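Side-chain contact in DUF115 domain-containing protein (Magnetospirillum magneticum AMB-1, PDB 5MU5), which is a Maf glycosyltransferase that probably transfers sugar to flagellin and is involved in the formation of bacterial flagella: residues F378-E383 with E534-D539. Residues are numbered along the deposited sequence; the frame is centred on the assembly and turned at random.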
loop_
_atom_site.group_PDB
_atom_site.type_symbol
_atom_site.label_atom_id
_atom_site.label_comp_id
_atom_site.label_asym_id
_atom_site.label_seq_id
_atom_site.Cartn_x
_atom_site.Cartn_y
_atom_site.Cartn_z
ATOM N N PHE A 378 6.989 -15.646 -10.793
ATOM C CA PHE A 378 6.283 -16.913 -11.011
ATOM C C PHE A 378 4.846 -16.886 -11.537
ATOM O O PHE A 378 4.348 -17.922 -11.985
ATOM C CB PHE A 378 6.303 -17.725 -9.715
ATOM C CG PHE A 378 7.647 -18.281 -9.373
ATOM C CD1 PHE A 378 8.224 -19.250 -10.168
ATOM C CD2 PHE A 378 8.316 -17.871 -8.233
ATOM C CE1 PHE A 378 9.463 -19.778 -9.857
ATOM C CE2 PHE A 378 9.558 -18.395 -7.917
ATOM C CZ PHE A 378 10.132 -19.347 -8.732
ATOM N N SER A 379 4.156 -15.756 -11.453
ATOM C CA SER A 379 2.782 -15.695 -11.947
ATOM C C SER A 379 2.742 -15.908 -13.440
ATOM O O SER A 379 3.510 -15.286 -14.157
ATOM C CB SER A 379 2.137 -14.355 -11.660
ATOM O OG SER A 379 0.792 -14.348 -12.100
ATOM N N PRO A 380 1.859 -16.799 -13.907
ATOM C CA PRO A 380 1.681 -16.949 -15.332
ATOM C C PRO A 380 0.636 -15.983 -15.874
ATOM O O PRO A 380 0.300 -16.070 -17.036
ATOM C CB PRO A 380 1.218 -18.409 -15.484
ATOM C CG PRO A 380 0.559 -18.734 -14.193
ATOM C CD PRO A 380 1.099 -17.802 -13.140
ATOM N N GLY A 381 0.117 -15.079 -15.049
ATOM C CA GLY A 381 -0.842 -14.084 -15.506
ATOM C C GLY A 381 -1.854 -13.647 -14.460
ATOM O O GLY A 381 -2.105 -14.333 -13.461
ATOM N N ILE A 382 -2.472 -12.509 -14.733
ATOM C CA ILE A 382 -3.429 -11.902 -13.831
ATOM C C ILE A 382 -4.646 -12.789 -13.552
ATOM O O ILE A 382 -5.178 -12.777 -12.442
ATOM C CB ILE A 382 -3.852 -10.503 -14.352
ATOM C CG1 ILE A 382 -4.606 -9.711 -13.280
ATOM C CG2 ILE A 382 -4.679 -10.608 -15.629
ATOM C CD1 ILE A 382 -3.758 -9.312 -12.087
ATOM N N GLU A 383 -5.063 -13.581 -14.534
ATOM C CA GLU A 383 -6.208 -14.494 -14.350
ATOM C C GLU A 383 -6.013 -15.602 -13.293
ATOM O O GLU A 383 -6.964 -16.304 -12.955
ATOM C CB GLU A 383 -6.656 -15.116 -15.690
ATOM C CG GLU A 383 -5.692 -16.089 -16.360
ATOM C CD GLU A 383 -4.775 -15.434 -17.381
ATOM O OE1 GLU A 383 -4.094 -14.422 -17.056
ATOM O OE2 GLU A 383 -4.726 -15.946 -18.525
ATOM N N GLU A 534 6.448 -29.060 -14.285
ATOM C CA GLU A 534 7.763 -28.455 -14.247
ATOM C C GLU A 534 7.886 -27.522 -15.420
ATOM O O GLU A 534 8.740 -26.646 -15.412
ATOM C CB GLU A 534 8.852 -29.502 -14.361
ATOM C CG GLU A 534 8.973 -30.388 -13.147
ATOM C CD GLU A 534 9.914 -31.549 -13.386
ATOM O OE1 GLU A 534 11.031 -31.325 -13.908
ATOM O OE2 GLU A 534 9.531 -32.685 -13.037
ATOM N N GLU A 535 7.058 -27.736 -16.445
ATOM C CA GLU A 535 7.051 -26.874 -17.620
ATOM C C GLU A 535 6.829 -25.440 -17.150
ATOM O O GLU A 535 7.549 -24.522 -17.548
ATOM C CB GLU A 535 5.937 -27.250 -18.617
ATOM C CG GLU A 535 6.077 -28.596 -19.326
ATOM C CD GLU A 535 5.624 -29.801 -18.502
ATOM O OE1 GLU A 535 5.070 -29.641 -17.388
ATOM O OE2 GLU A 535 5.824 -30.935 -18.987
ATOM N N LEU A 536 5.832 -25.256 -16.287
ATOM C CA LEU A 536 5.508 -23.927 -15.797
ATOM C C LEU A 536 6.674 -23.351 -15.020
ATOM O O LEU A 536 7.086 -22.215 -15.263
ATOM C CB LEU A 536 4.260 -23.939 -14.923
ATOM C CG LEU A 536 3.886 -22.562 -14.389
ATOM C CD1 LEU A 536 3.830 -21.518 -15.504
ATOM C CD2 LEU A 536 2.563 -22.647 -13.634
ATOM N N PHE A 537 7.225 -24.139 -14.106
ATOM C CA PHE A 537 8.365 -23.668 -13.354
ATOM C C PHE A 537 9.497 -23.170 -14.266
ATOM O O PHE A 537 10.005 -22.075 -14.071
ATOM C CB PHE A 537 8.882 -24.734 -12.384
ATOM C CG PHE A 537 10.190 -24.374 -11.759
ATOM C CD1 PHE A 537 10.244 -23.515 -10.669
ATOM C CD2 PHE A 537 11.382 -24.857 -12.295
ATOM C CE1 PHE A 537 11.460 -23.156 -10.114
ATOM C CE2 PHE A 537 12.601 -24.503 -11.744
ATOM C CZ PHE A 537 12.639 -23.649 -10.650
ATOM N N HIS A 538 9.894 -23.972 -15.243
ATOM C CA HIS A 538 11.012 -23.610 -16.107
ATOM C C HIS A 538 10.703 -22.409 -16.981
ATOM O O HIS A 538 11.565 -21.564 -17.198
ATOM C CB HIS A 538 11.457 -24.786 -16.975
ATOM C CG HIS A 538 12.136 -25.864 -16.202
ATOM N ND1 HIS A 538 13.292 -25.643 -15.485
ATOM C CD2 HIS A 538 11.830 -27.172 -16.035
ATOM C CE1 HIS A 538 13.670 -26.772 -14.908
ATOM N NE2 HIS A 538 12.799 -27.714 -15.225
ATOM N N ASP A 539 9.481 -22.349 -17.491
ATOM C CA ASP A 539 9.040 -21.209 -18.270
ATOM C C ASP A 539 9.257 -19.920 -17.482
ATOM O O ASP A 539 9.843 -18.969 -17.999
ATOM C CB ASP A 539 7.563 -21.348 -18.629
ATOM C CG ASP A 539 7.052 -20.164 -19.411
ATOM O OD1 ASP A 539 7.564 -19.917 -20.528
ATOM O OD2 ASP A 539 6.146 -19.478 -18.904
#
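The side chains of Phe378 and Phe537 run alongside each other in the same direction. Their rings meet obliquely. Phe378 CE1 reaches both Phe537 CD1 and Phe537 CE1 at 3.9 Å, so one corner of the first ring, CE1, rests against the CD1-CE1 side of the second. Phe378 has CG anti to the carbonyl carbon (chi1 -71°). In Phe537, CG is anti to the backbone N instead (chi1 170°). These two settings bring the ring ends together from backbones whose CA atoms are 7.4 Å apart.

A second, smaller contact lies beside the rings. Pro380 and Leu536 both direct CB at the opposing segment, and Pro380 CB meets Leu536 CD1 at 4.1 Å. No hydrogen bond joins the two segments, and the contact is wholly apolar. Three of its four residues are buried; Pro380 is partly exposed.

The chain is shaped locally on the proline side. Ser379 is the first residue to leave the helical path after helix 373-378. Its OG accepts a hydrogen bond from Gly381 N (3.1 Å), which closes an ST turn around Pro380. On the other segment, CE1 of His538 comes to the edge of the Phe537 ring, in its plane.

The contact joins the end of helix 373-378, in the MptE-like region, to helix 534-541. Helix 242-257 packs against both aromatic residues, and its Tyr253 meets the Phe537 ring edge-to-face. Phe368 touches Phe378 and Pro380, while Arg530 of edge strand 530-531 touches Pro380 and Leu536. The chain runs from that strand into helix 534-541, at one end of the mixed sheet.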